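Local coordinates for NTF2 fold protein loop-helix-loop design NT-9 (Synthetic construct, PDB 6W90) that is a computationally designed member of the NTF2 fold that holds a two-chain phospholipid in its interior pocket in the crystal and has no known natural function, at residues K34-G45 with G107-V116; D79-I87 with F98-N106. All coordinates share one frame; numbering follows the deposited sequence.

How the contacts relate
Both contacts belong to one mixed sheet of the designed NTF2 fold and show how a curved sheet separates a greasy pocket from a charged surface. Contact 1 pairs 34-45 with 107-116, and contact 2, nested within the loop that contact 1 closes, pairs 79-87 with 98-106; their centres lie about 9 Å apart. Strands 94-105 and 108-114 are sheet neighbours, and probable hydrogen bonds join Lys110 N to Glu103 O at 2.7 Å and Arg113 N to Glu101 O at 2.8 Å. Both contacts touch the phospholipid, and Gln114 NE2 lies 3.6 Å from Phe98 CD1 beside it. On the other face each carries its own salt-bridge network.

Contact 1 (K34-G45 with G107-V116); sequences KLLSPDVRIEIG and GKIKRIRQQV. With 3PE (1,2-Distearoyl-sn-glycerophosphoethanolamine), chain B.
Glu43 OE1 is gripped by two arginines of the partner strand, Arg111 and Arg113. Arg111 NH2 takes its syn lone pair at 2.9 Å, with the oxygen in the guanidinium plane and an N-H...O angle of 159°. Arg113 NE comes nearly head-on to the C-O bond, but this short contact rests on one of two deposited conformers of each residue, so its exact length is doubtful. The Arg111 and Arg113 guanidinium planes lie 65° and 67° from the carboxylate plane. Arg111 gets there as an extended chain with CG opposite the backbone N, whereas Arg113, in the conformer described, bends at chi3. Glu43 OE2 offers its anti lone pair to Arg41 NE, completing a network of three arginines round one acid that probably favours its ionised form. A leucine in place of Arg111 would probably leave Glu43 OE1 leaning on Arg113 alone and reduce the positive charge that balances this acid.

Beneath the network, strands 40-44 and 108-114 run parallel, Arg41 and Glu43 each bonding through N and O to the partner backbone. On the opposite face the side chains turn to the lipid: Ile42 lies alongside Ile112, whose CD1 is 3.8 Å from C2C of the phospholipid. Leu35 CG packs on Ile109 CD1 at 3.8 Å, and Gln114 NE2 makes a weak bond to the ester oxygen O31. Lys110 and Arg111 form a classic beta bulge opposite Glu103. Strand 108-114 lies between 40-44 and 94-105, with 47-49 flanking 40-44, helix 6-22 touching Leu35, and helix 121-129 covering Ile44 and Val116.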
loop_
_atom_site.group_PDB
_atom_site.type_symbol
_atom_site.label_atom_id
_atom_site.label_comp_id
_atom_site.label_asym_id
_atom_site.label_seq_id
_atom_site.Cartn_x
_atom_site.Cartn_y
_atom_site.Cartn_z
ATOM N N LYS A 34 -4.058 12.654 -3.299
ATOM C CA LYS A 34 -4.062 12.286 -4.707
ATOM C C LYS A 34 -4.376 10.821 -4.911
ATOM O O LYS A 34 -5.131 10.477 -5.813
ATOM C CB LYS A 34 -2.699 12.611 -5.346
ATOM C CG LYS A 34 -2.347 14.100 -5.265
ATOM C CD LYS A 34 -1.263 14.527 -6.260
ATOM C CE LYS A 34 0.099 13.951 -5.927
ATOM N NZ LYS A 34 1.158 14.485 -6.833
ATOM N N LEU A 35 -3.800 9.943 -4.101
ATOM C CA LEU A 35 -3.879 8.520 -4.393
ATOM C C LEU A 35 -5.150 7.881 -3.853
ATOM O O LEU A 35 -5.798 7.110 -4.564
ATOM C CB LEU A 35 -2.686 7.783 -3.802
ATOM C CG LEU A 35 -2.559 6.288 -4.137
ATOM C CD1 LEU A 35 -2.390 6.101 -5.597
ATOM C CD2 LEU A 35 -1.426 5.744 -3.323
ATOM N N LEU A 36 -5.502 8.179 -2.608
ATOM C CA LEU A 36 -6.605 7.484 -1.950
ATOM C C LEU A 36 -7.903 8.286 -1.967
ATOM O O LEU A 36 -7.929 9.493 -1.713
ATOM C CB LEU A 36 -6.233 7.144 -0.503
ATOM C CG LEU A 36 -4.944 6.355 -0.346
ATOM C CD1 LEU A 36 -4.560 6.316 1.128
ATOM C CD2 LEU A 36 -5.041 4.982 -0.857
ATOM N N SER A 37 -8.992 7.594 -2.292
ATOM C CA SER A 37 -10.311 8.204 -2.274
ATOM C C SER A 37 -10.737 8.540 -0.847
ATOM O O SER A 37 -10.392 7.820 0.100
ATOM C CB SER A 37 -11.322 7.251 -2.914
ATOM O OG SER A 37 -12.648 7.758 -2.887
ATOM N N PRO A 38 -11.521 9.615 -0.672
ATOM C CA PRO A 38 -12.080 9.911 0.655
ATOM C C PRO A 38 -12.710 8.711 1.347
ATOM O O PRO A 38 -12.581 8.569 2.568
ATOM C CB PRO A 38 -13.129 10.992 0.346
ATOM C CG PRO A 38 -12.690 11.609 -0.905
ATOM C CD PRO A 38 -11.983 10.562 -1.706
ATOM N N ASP A 39 -13.392 7.840 0.605
ATOM C CA ASP A 39 -14.098 6.701 1.171
ATOM C C ASP A 39 -13.252 5.445 1.201
ATOM O O ASP A 39 -13.806 4.338 1.243
ATOM C CB ASP A 39 -15.384 6.416 0.380
ATOM C CG ASP A 39 -15.121 5.993 -1.085
ATOM O OD1 ASP A 39 -14.031 6.266 -1.616
ATOM O OD2 ASP A 39 -16.019 5.397 -1.729
ATOM N N VAL A 40 -11.925 5.582 1.114
ATOM C CA VAL A 40 -11.093 4.401 0.945
ATOM C C VAL A 40 -11.308 3.441 2.112
ATOM O O VAL A 40 -11.427 3.845 3.278
ATOM C CB VAL A 40 -9.609 4.785 0.807
ATOM C CG1 VAL A 40 -9.069 5.382 2.075
ATOM C CG2 VAL A 40 -8.824 3.530 0.363
ATOM N N ARG A 41 -11.341 2.159 1.808
ATOM C CA ARG A 41 -11.336 1.097 2.810
ATOM C C ARG A 41 -10.119 0.225 2.540
ATOM O O ARG A 41 -9.944 -0.241 1.414
ATOM C CB ARG A 41 -12.605 0.231 2.723
ATOM C CG ARG A 41 -13.869 0.873 3.240
ATOM C CD ARG A 41 -15.100 -0.055 3.116
ATOM N NE ARG A 41 -14.949 -1.358 3.782
ATOM C CZ ARG A 41 -15.379 -1.665 5.012
ATOM N NH1 ARG A 41 -15.999 -0.765 5.770
ATOM N NH2 ARG A 41 -15.176 -2.889 5.493
ATOM N N ILE A 42 -9.303 -0.034 3.564
ATOM C CA ILE A 42 -8.075 -0.825 3.436
ATOM C C ILE A 42 -8.269 -2.024 4.349
ATOM O O ILE A 42 -8.270 -1.886 5.578
ATOM C CB ILE A 42 -6.834 -0.016 3.821
ATOM C CG1 ILE A 42 -6.772 1.234 2.934
ATOM C CG2 ILE A 42 -5.635 -0.871 3.813
ATOM C CD1 ILE A 42 -5.678 2.199 3.361
ATOM N N GLU A 43 -8.509 -3.173 3.764
ATOM C CA GLU A 43 -8.881 -4.386 4.481
ATOM C C GLU A 43 -7.644 -5.265 4.569
ATOM O O GLU A 43 -7.291 -5.933 3.602
ATOM C CB GLU A 43 -10.029 -5.069 3.737
ATOM C CG GLU A 43 -11.287 -4.184 3.674
ATOM C CD GLU A 43 -12.348 -4.674 2.730
ATOM O OE1 GLU A 43 -12.072 -5.644 2.001
ATOM O OE2 GLU A 43 -13.459 -4.089 2.730
ATOM N N ILE A 44 -6.997 -5.279 5.736
ATOM C CA ILE A 44 -5.772 -6.042 5.978
ATOM C C ILE A 44 -6.167 -7.219 6.863
ATOM O O ILE A 44 -6.413 -7.073 8.064
ATOM C CB ILE A 44 -4.686 -5.180 6.631
ATOM C CG1 ILE A 44 -4.532 -3.844 5.888
ATOM C CG2 ILE A 44 -3.348 -5.935 6.710
ATOM C CD1 ILE A 44 -4.054 -3.935 4.441
ATOM N N GLY A 45 -6.238 -8.401 6.272
ATOM C CA GLY A 45 -6.903 -9.500 6.934
ATOM C C GLY A 45 -8.306 -9.088 7.342
ATOM O O GLY A 45 -9.030 -8.455 6.561
ATOM N N GLY A 107 -10.113 7.975 -10.618
ATOM C CA GLY A 107 -8.668 7.999 -10.605
ATOM C C GLY A 107 -7.972 7.833 -9.260
ATOM O O GLY A 107 -6.775 8.087 -9.152
ATOM N N LYS A 108 -8.693 7.379 -8.247
ATOM C CA LYS A 108 -8.158 7.205 -6.909
ATOM C C LYS A 108 -8.482 5.806 -6.407
ATOM O O LYS A 108 -9.370 5.118 -6.913
ATOM C CB LYS A 108 -8.743 8.251 -5.952
ATOM C CG LYS A 108 -8.385 9.712 -6.321
ATOM C CD LYS A 108 -8.693 10.666 -5.162
ATOM C CE LYS A 108 -8.291 12.088 -5.526
ATOM N NZ LYS A 108 -8.585 13.055 -4.443
ATOM N N ILE A 109 -7.768 5.383 -5.381
ATOM C CA ILE A 109 -8.020 4.073 -4.788
ATOM C C ILE A 109 -9.195 4.108 -3.820
ATOM O O ILE A 109 -9.147 4.795 -2.791
ATOM C CB ILE A 109 -6.761 3.565 -4.081
ATOM C CG1 ILE A 109 -5.625 3.514 -5.091
ATOM C CG2 ILE A 109 -7.005 2.165 -3.419
ATOM C CD1 ILE A 109 -4.327 2.989 -4.504
ATOM N N LYS A 110 -10.204 3.283 -4.099
ATOM C CA LYS A 110 -11.368 3.167 -3.221
ATOM C C LYS A 110 -11.295 1.991 -2.263
ATOM O O LYS A 110 -11.828 2.081 -1.152
ATOM C CB LYS A 110 -12.645 3.050 -4.059
ATOM C CG LYS A 110 -13.938 3.054 -3.219
ATOM C CD LYS A 110 -15.200 3.228 -4.057
ATOM C CE LYS A 110 -16.450 2.770 -3.302
ATOM N NZ LYS A 110 -17.678 3.083 -4.094
ATOM N N ARG A 111 -10.647 0.894 -2.655
ATOM C CA ARG A 111 -10.532 -0.289 -1.809
ATOM C C ARG A 111 -9.148 -0.884 -1.998
ATOM O O ARG A 111 -8.667 -0.966 -3.131
ATOM C CB ARG A 111 -11.634 -1.304 -2.185
ATOM C CG ARG A 111 -11.948 -2.299 -1.144
ATOM C CD ARG A 111 -13.194 -3.071 -1.515
ATOM N NE ARG A 111 -13.194 -4.263 -0.701
ATOM C CZ ARG A 111 -13.858 -5.357 -1.006
ATOM N NH1 ARG A 111 -14.601 -5.380 -2.099
ATOM N NH2 ARG A 111 -13.780 -6.415 -0.220
ATOM N N ILE A 112 -8.539 -1.349 -0.906
ATOM C CA ILE A 112 -7.304 -2.129 -0.909
ATOM C C ILE A 112 -7.600 -3.351 -0.065
ATOM O O ILE A 112 -8.182 -3.218 1.014
ATOM C CB ILE A 112 -6.093 -1.385 -0.316
ATOM C CG1 ILE A 112 -5.762 -0.188 -1.188
ATOM C CG2 ILE A 112 -4.931 -2.351 -0.131
ATOM C CD1 ILE A 112 -4.737 0.737 -0.636
ATOM N N ARG A 113 -7.208 -4.527 -0.536
ATOM C CA ARG A 113 -7.379 -5.755 0.240
ATOM C C ARG A 113 -6.063 -6.513 0.230
ATOM O O ARG A 113 -5.480 -6.725 -0.832
ATOM C CB ARG A 113 -8.536 -6.594 -0.340
ATOM C CG ARG A 113 -9.082 -7.694 0.572
ATOM C CD ARG A 113 -10.417 -8.309 0.036
ATOM N NE ARG A 113 -11.585 -7.957 0.849
ATOM C CZ ARG A 113 -12.420 -8.828 1.420
ATOM N NH1 ARG A 113 -13.446 -8.392 2.141
ATOM N NH2 ARG A 113 -12.247 -10.132 1.273
ATOM N N GLN A 114 -5.578 -6.875 1.414
ATOM C CA GLN A 114 -4.371 -7.659 1.606
ATOM C C GLN A 114 -4.749 -8.852 2.476
ATOM O O GLN A 114 -5.511 -8.703 3.433
ATOM C CB GLN A 114 -3.289 -6.799 2.284
ATOM C CG GLN A 114 -1.954 -7.473 2.461
ATOM C CD GLN A 114 -0.914 -6.676 3.277
ATOM O OE1 GLN A 114 -1.186 -5.627 3.860
ATOM N NE2 GLN A 114 0.281 -7.220 3.343
ATOM N N GLN A 115 -4.196 -10.021 2.183
ATOM C CA GLN A 115 -4.302 -11.135 3.098
ATOM C C GLN A 115 -3.073 -11.155 3.997
ATOM O O GLN A 115 -1.983 -10.707 3.631
ATOM C CB GLN A 115 -4.464 -12.457 2.351
ATOM C CG GLN A 115 -4.804 -13.665 3.279
ATOM C CD GLN A 115 -5.963 -13.428 4.288
ATOM O OE1 GLN A 115 -5.835 -12.662 5.257
ATOM N NE2 GLN A 115 -7.081 -14.125 4.076
ATOM N N VAL A 116 -3.278 -11.672 5.203
ATOM C CA VAL A 116 -2.270 -11.723 6.246
ATOM C C VAL A 116 -2.130 -13.160 6.713
ATOM O O VAL A 116 -3.138 -13.825 6.982
ATOM C CB VAL A 116 -2.668 -10.822 7.423
ATOM C CG1 VAL A 116 -1.596 -10.774 8.452
ATOM C CG2 VAL A 116 -2.946 -9.413 6.921
HETATM P P 3PE B . 5.273 -12.369 3.870
HETATM N N 3PE B . 1.172 -13.685 3.085
HETATM O O11 3PE B . 4.964 -10.754 3.966
HETATM O O12 3PE B . 6.190 -12.647 2.708
HETATM O O13 3PE B . 3.848 -13.150 3.523
HETATM O O14 3PE B . 5.793 -12.950 5.185
HETATM C C11 3PE B . 3.317 -13.052 2.226
HETATM C C12 3PE B . 2.155 -14.026 2.076
HETATM C C1 3PE B . 4.172 -10.315 5.035
HETATM C C2 3PE B . 4.136 -8.781 5.105
HETATM C C3 3PE B . 3.988 -8.290 3.663
HETATM O O31 3PE B . 3.604 -6.948 3.616
HETATM O O32 3PE B . 5.631 -6.444 4.430
HETATM C C31 3PE B . 4.564 -6.057 4.107
HETATM C C32 3PE B . 4.213 -4.579 4.225
HETATM C C33 3PE B . 5.435 -3.675 4.373
HETATM C C34 3PE B . 5.087 -2.372 3.656
HETATM C C35 3PE B . 6.000 -1.222 4.063
HETATM C C36 3PE B . 6.838 -0.802 2.852
HETATM C C37 3PE B . 6.038 0.056 1.862
HETATM C C38 3PE B . 5.217 -0.774 0.867
HETATM C C39 3PE B . 5.093 -0.083 -0.499
HETATM C C3A 3PE B . 4.218 1.176 -0.437
HETATM C C3B 3PE B . 3.803 1.659 -1.832
HETATM C C3C 3PE B . 2.351 1.271 -2.117
HETATM C C3D 3PE B . 1.805 1.995 -3.349
HETATM C C3E 3PE B . 0.431 1.415 -3.702
HETATM C C3F 3PE B . 0.048 1.762 -5.146
HETATM C C3G 3PE B . -1.292 1.116 -5.522
HETATM C C3H 3PE B . -1.443 0.843 -7.025
HETATM C C3I 3PE B . -1.807 2.091 -7.835
HETATM O O21 3PE B . 3.044 -8.395 5.891
HETATM O O22 3PE B . 4.320 -7.343 7.452
HETATM C C21 3PE B . 3.237 -7.715 7.117
HETATM C C22 3PE B . 2.003 -7.473 8.010
HETATM C C23 3PE B . 1.607 -5.992 8.111
HETATM C C24 3PE B . 0.932 -5.464 6.840
HETATM C C25 3PE B . 0.686 -3.947 6.895
HETATM C C26 3PE B . 0.510 -3.455 5.456
HETATM C C27 3PE B . 0.447 -1.931 5.339
HETATM C C28 3PE B . 0.376 -1.502 3.864
HETATM C C29 3PE B . -1.029 -1.534 3.232
HETATM C C2A 3PE B . -1.058 -0.803 1.875
HETATM C C2B 3PE B . -1.633 0.612 1.952
HETATM C C2C 3PE B . -1.239 1.436 0.721
HETATM C C2D 3PE B . -1.128 2.904 1.127
HETATM C C2E 3PE B . -0.938 3.830 -0.067
HETATM C C2F 3PE B . 0.537 3.928 -0.447
HETATM O O HOH W 1 -8.469 11.943 -2.006
HETATM O O HOH W 2 -14.536 1.659 -0.380
#

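Contact 2 (D79-I87 with F98-N106); sequences DGNHVRVEI and FEIEVEVRN. With 3PE (1,2-Distearoyl-sn-glycerophosphoethanolamine), chain B.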
loop_
_atom_site.group_PDB
_atom_site.type_symbol
_atom_site.label_atom_id
_atom_site.label_comp_id
_atom_site.label_asym_id
_atom_site.label_seq_id
_atom_site.Cartn_x
_atom_site.Cartn_y
_atom_site.Cartn_z
ATOM N N ASP A 79 -7.453 -5.230 -14.693
ATOM C CA ASP A 79 -8.665 -5.799 -15.268
ATOM C C ASP A 79 -9.758 -4.762 -15.030
ATOM O O ASP A 79 -10.328 -4.679 -13.934
ATOM C CB ASP A 79 -8.978 -7.149 -14.648
ATOM C CG ASP A 79 -9.774 -8.018 -15.569
ATOM O OD1 ASP A 79 -10.461 -7.426 -16.432
ATOM O OD2 ASP A 79 -9.728 -9.271 -15.439
ATOM N N GLY A 80 -9.996 -3.933 -16.042
ATOM C CA GLY A 80 -10.809 -2.754 -15.828
ATOM C C GLY A 80 -10.245 -1.920 -14.687
ATOM O O GLY A 80 -9.051 -1.539 -14.669
ATOM N N ASN A 81 -11.091 -1.612 -13.698
ATOM C CA ASN A 81 -10.650 -0.803 -12.567
ATOM C C ASN A 81 -10.152 -1.630 -11.380
ATOM O O ASN A 81 -9.935 -1.065 -10.305
ATOM C CB ASN A 81 -11.763 0.128 -12.092
ATOM C CG ASN A 81 -12.929 -0.618 -11.524
ATOM O OD1 ASN A 81 -13.181 -1.744 -11.909
ATOM N ND2 ASN A 81 -13.645 -0.001 -10.598
ATOM N N HIS A 82 -9.951 -2.935 -11.569
ATOM C CA HIS A 82 -9.408 -3.845 -10.565
ATOM C C HIS A 82 -7.939 -4.093 -10.851
ATOM O O HIS A 82 -7.582 -4.556 -11.936
ATOM C CB HIS A 82 -10.156 -5.178 -10.606
ATOM C CG HIS A 82 -9.932 -6.021 -9.394
ATOM N ND1 HIS A 82 -10.512 -5.711 -8.189
ATOM C CD2 HIS A 82 -9.203 -7.144 -9.191
ATOM C CE1 HIS A 82 -10.154 -6.607 -7.285
ATOM N NE2 HIS A 82 -9.347 -7.482 -7.865
ATOM N N VAL A 83 -7.094 -3.821 -9.881
ATOM C CA VAL A 83 -5.651 -3.887 -10.059
ATOM C C VAL A 83 -5.067 -4.810 -9.011
ATOM O O VAL A 83 -5.455 -4.726 -7.846
ATOM C CB VAL A 83 -5.023 -2.490 -9.913
ATOM C CG1 VAL A 83 -3.470 -2.572 -10.082
ATOM C CG2 VAL A 83 -5.680 -1.502 -10.870
ATOM N N ARG A 84 -4.111 -5.637 -9.412
ATOM C CA ARG A 84 -3.331 -6.440 -8.477
ATOM C C ARG A 84 -1.869 -6.036 -8.576
ATOM O O ARG A 84 -1.339 -5.935 -9.685
ATOM C CB ARG A 84 -3.464 -7.928 -8.768
ATOM C CG ARG A 84 -2.752 -8.751 -7.700
ATOM C CD ARG A 84 -2.993 -10.235 -7.887
ATOM N NE ARG A 84 -4.428 -10.479 -7.813
ATOM C CZ ARG A 84 -5.079 -10.835 -6.711
ATOM N NH1 ARG A 84 -4.433 -11.056 -5.572
ATOM N NH2 ARG A 84 -6.384 -11.033 -6.771
ATOM N N VAL A 85 -1.229 -5.806 -7.427
ATOM C CA VAL A 85 0.178 -5.419 -7.361
ATOM C C VAL A 85 0.887 -6.325 -6.365
ATOM O O VAL A 85 0.404 -6.501 -5.253
ATOM C CB VAL A 85 0.317 -3.951 -6.939
ATOM C CG1 VAL A 85 1.788 -3.533 -6.798
ATOM C CG2 VAL A 85 -0.350 -3.089 -7.987
ATOM N N GLU A 86 2.026 -6.894 -6.760
ATOM C CA GLU A 86 2.889 -7.613 -5.825
ATOM C C GLU A 86 4.243 -6.936 -5.771
ATOM O O GLU A 86 4.850 -6.652 -6.814
ATOM C CB GLU A 86 3.086 -9.063 -6.215
ATOM C CG GLU A 86 1.867 -9.907 -6.160
ATOM C CD GLU A 86 2.188 -11.351 -6.562
ATOM O OE1 GLU A 86 1.232 -12.119 -6.802
ATOM O OE2 GLU A 86 3.392 -11.706 -6.649
ATOM N N ILE A 87 4.682 -6.638 -4.558
ATOM C CA ILE A 87 5.951 -5.982 -4.312
ATOM C C ILE A 87 6.785 -6.898 -3.439
ATOM O O ILE A 87 6.295 -7.436 -2.448
ATOM C CB ILE A 87 5.760 -4.617 -3.640
ATOM C CG1 ILE A 87 5.026 -3.671 -4.592
ATOM C CG2 ILE A 87 7.122 -4.036 -3.342
ATOM C CD1 ILE A 87 4.576 -2.420 -3.940
ATOM N N PHE A 98 4.533 -8.309 -0.451
ATOM C CA PHE A 98 3.429 -7.396 -0.182
ATOM C C PHE A 98 2.519 -7.449 -1.401
ATOM O O PHE A 98 2.892 -6.963 -2.473
ATOM C CB PHE A 98 4.002 -6.002 0.057
ATOM C CG PHE A 98 2.986 -4.926 0.223
ATOM C CD1 PHE A 98 2.102 -4.939 1.274
ATOM C CD2 PHE A 98 2.911 -3.894 -0.685
ATOM C CE1 PHE A 98 1.188 -3.939 1.436
ATOM C CE2 PHE A 98 1.971 -2.901 -0.524
ATOM C CZ PHE A 98 1.125 -2.924 0.557
ATOM N N GLU A 99 1.378 -8.114 -1.273
ATOM C CA GLU A 99 0.487 -8.320 -2.401
ATOM C C GLU A 99 -0.849 -7.680 -2.092
ATOM O O GLU A 99 -1.432 -7.968 -1.038
ATOM C CB GLU A 99 0.251 -9.800 -2.706
ATOM C CG GLU A 99 -0.801 -9.980 -3.817
ATOM C CD GLU A 99 -0.916 -11.391 -4.384
ATOM O OE1 GLU A 99 -0.527 -12.354 -3.686
ATOM O OE2 GLU A 99 -1.406 -11.522 -5.532
ATOM N N ILE A 100 -1.361 -6.852 -3.010
ATOM C CA ILE A 100 -2.607 -6.158 -2.740
ATOM C C ILE A 100 -3.488 -6.173 -3.968
ATOM O O ILE A 100 -3.016 -6.193 -5.112
ATOM C CB ILE A 100 -2.441 -4.689 -2.272
ATOM C CG1 ILE A 100 -1.655 -3.851 -3.275
ATOM C CG2 ILE A 100 -1.829 -4.681 -0.852
ATOM C CD1 ILE A 100 -1.673 -2.311 -2.912
ATOM N N GLU A 101 -4.783 -6.184 -3.705
ATOM C CA GLU A 101 -5.815 -6.019 -4.699
ATOM C C GLU A 101 -6.451 -4.669 -4.475
ATOM O O GLU A 101 -6.804 -4.342 -3.346
ATOM C CB GLU A 101 -6.906 -7.044 -4.531
ATOM C CG GLU A 101 -6.885 -8.228 -5.385
ATOM C CD GLU A 101 -8.106 -9.103 -5.076
ATOM O OE1 GLU A 101 -8.306 -9.519 -3.894
ATOM O OE2 GLU A 101 -8.892 -9.343 -6.003
ATOM N N VAL A 102 -6.676 -3.915 -5.545
ATOM C CA VAL A 102 -7.086 -2.524 -5.470
ATOM C C VAL A 102 -8.273 -2.323 -6.399
ATOM O O VAL A 102 -8.314 -2.914 -7.483
ATOM C CB VAL A 102 -5.925 -1.626 -5.928
ATOM C CG1 VAL A 102 -6.326 -0.231 -5.997
ATOM C CG2 VAL A 102 -4.757 -1.758 -4.980
ATOM N N GLU A 103 -9.231 -1.493 -5.984
ATOM C CA GLU A 103 -10.267 -0.937 -6.847
ATOM C C GLU A 103 -10.111 0.574 -6.972
ATOM O O GLU A 103 -10.015 1.268 -5.958
ATOM C CB GLU A 103 -11.647 -1.221 -6.270
ATOM C CG GLU A 103 -12.035 -2.615 -6.340
ATOM C CD GLU A 103 -12.783 -2.907 -7.607
ATOM O OE1 GLU A 103 -13.816 -2.254 -7.852
ATOM O OE2 GLU A 103 -12.350 -3.805 -8.353
ATOM N N VAL A 104 -10.212 1.090 -8.208
ATOM C CA VAL A 104 -9.968 2.494 -8.533
ATOM C C VAL A 104 -11.270 3.172 -8.937
ATOM O O VAL A 104 -12.029 2.625 -9.744
ATOM C CB VAL A 104 -8.933 2.594 -9.679
ATOM C CG1 VAL A 104 -8.801 4.046 -10.150
ATOM C CG2 VAL A 104 -7.616 2.003 -9.221
ATOM N N ARG A 105 -11.522 4.371 -8.393
ATOM C CA ARG A 105 -12.711 5.156 -8.748
ATOM C C ARG A 105 -12.312 6.624 -8.819
ATOM O O ARG A 105 -11.644 7.118 -7.913
ATOM C CB ARG A 105 -13.851 4.996 -7.730
ATOM C CG ARG A 105 -14.352 3.574 -7.523
ATOM C CD ARG A 105 -14.968 2.984 -8.785
ATOM N NE ARG A 105 -16.422 2.922 -8.701
ATOM C CZ ARG A 105 -17.236 2.814 -9.748
ATOM N NH1 ARG A 105 -18.544 2.769 -9.563
ATOM N NH2 ARG A 105 -16.749 2.764 -10.980
ATOM N N ASN A 106 -12.731 7.336 -9.862
ATOM C CA ASN A 106 -12.340 8.738 -10.019
ATOM C C ASN A 106 -10.831 8.914 -10.006
ATOM O O ASN A 106 -10.317 9.881 -9.436
ATOM C CB ASN A 106 -12.929 9.620 -8.920
ATOM C CG ASN A 106 -14.388 9.448 -8.781
ATOM O OD1 ASN A 106 -14.866 8.832 -7.824
ATOM N ND2 ASN A 106 -15.130 9.981 -9.738
HETATM P P 3PE B . 5.273 -12.369 3.870
HETATM N N 3PE B . 1.172 -13.685 3.085
HETATM O O11 3PE B . 4.964 -10.754 3.966
HETATM O O12 3PE B . 6.190 -12.647 2.708
HETATM O O13 3PE B . 3.848 -13.150 3.523
HETATM O O14 3PE B . 5.793 -12.950 5.185
HETATM C C11 3PE B . 3.317 -13.052 2.226
HETATM C C12 3PE B . 2.155 -14.026 2.076
HETATM C C1 3PE B . 4.172 -10.315 5.035
HETATM C C2 3PE B . 4.136 -8.781 5.105
HETATM C C3 3PE B . 3.988 -8.290 3.663
HETATM O O31 3PE B . 3.604 -6.948 3.616
HETATM O O32 3PE B . 5.631 -6.444 4.430
HETATM C C31 3PE B . 4.564 -6.057 4.107
HETATM C C32 3PE B . 4.213 -4.579 4.225
HETATM C C33 3PE B . 5.435 -3.675 4.373
HETATM C C34 3PE B . 5.087 -2.372 3.656
HETATM C C35 3PE B . 6.000 -1.222 4.063
HETATM C C36 3PE B . 6.838 -0.802 2.852
HETATM C C37 3PE B . 6.038 0.056 1.862
HETATM C C38 3PE B . 5.217 -0.774 0.867
HETATM C C39 3PE B . 5.093 -0.083 -0.499
HETATM C C3A 3PE B . 4.218 1.176 -0.437
HETATM C C3B 3PE B . 3.803 1.659 -1.832
HETATM C C3C 3PE B . 2.351 1.271 -2.117
HETATM C C3D 3PE B . 1.805 1.995 -3.349
HETATM C C3E 3PE B . 0.431 1.415 -3.702
HETATM C C3F 3PE B . 0.048 1.762 -5.146
HETATM C C3G 3PE B . -1.292 1.116 -5.522
HETATM C C3H 3PE B . -1.443 0.843 -7.025
HETATM C C3I 3PE B . -1.807 2.091 -7.835
HETATM O O21 3PE B . 3.044 -8.395 5.891
HETATM O O22 3PE B . 4.320 -7.343 7.452
HETATM C C21 3PE B . 3.237 -7.715 7.117
HETATM C C22 3PE B . 2.003 -7.473 8.010
HETATM C C23 3PE B . 1.607 -5.992 8.111
HETATM C C24 3PE B . 0.932 -5.464 6.840
HETATM C C25 3PE B . 0.686 -3.947 6.895
HETATM C C26 3PE B . 0.510 -3.455 5.456
HETATM C C27 3PE B . 0.447 -1.931 5.339
HETATM C C28 3PE B . 0.376 -1.502 3.864
HETATM C C29 3PE B . -1.029 -1.534 3.232
HETATM C C2A 3PE B . -1.058 -0.803 1.875
HETATM C C2B 3PE B . -1.633 0.612 1.952
HETATM C C2C 3PE B . -1.239 1.436 0.721
HETATM C C2D 3PE B . -1.128 2.904 1.127
HETATM C C2E 3PE B . -0.938 3.830 -0.067
HETATM C C2F 3PE B . 0.537 3.928 -0.447
#
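Phe98 lies alongside Ile87 in the antiparallel hairpin of strands 82-91 and 94-105, part of the curved sheet of the NTF2 fold. Ile87 CD1 meets the edge of the phenyl ring, 3.9 Å from Phe98 CD2. Phospholipid carbon C2A also comes to the ring edge, 3.3 Å from Phe98 CZ, while backbone bonds in both directions fix the Ile87-Phe98 pair. Next, on the other face, Glu99 OE2 receives Arg84 NH1 at 3.1 Å, in a salt bridge made from well above the carboxylate plane. Glu99 OE2 also lies only 3.0 Å from Glu86 OE1, a close approach of like charges that Arg84 probably eases. Ile100 returns to the pocket side, its CG1 packing on Val85 CB. Glu101 then serves two partners: its CG sits over one face of the Arg84 guanidinium, and OE2 takes both the salt bridge from Arg84 NH2 and a hydrogen bond from His82 NE2. Val102 and Val83 form an antiparallel hydrogen-bonded pair, their CB atoms packed on the pocket side. Glu103 OE2 accepts from His82 ND1 at 2.7 Å through its anti lone pair. Both acceptor oxygens lie close to the ring plane, which fixes the ring's rotation; donation from both nitrogens is consistent with a doubly protonated, cationic imidazole. With CG opposite the backbone N (chi1 -164°), His82 spans the two acids. At Val104, Asn81, within the type II' turn from Asp79 to His82, reaches across, its ND2 donating to Val104 O at 3.2 Å.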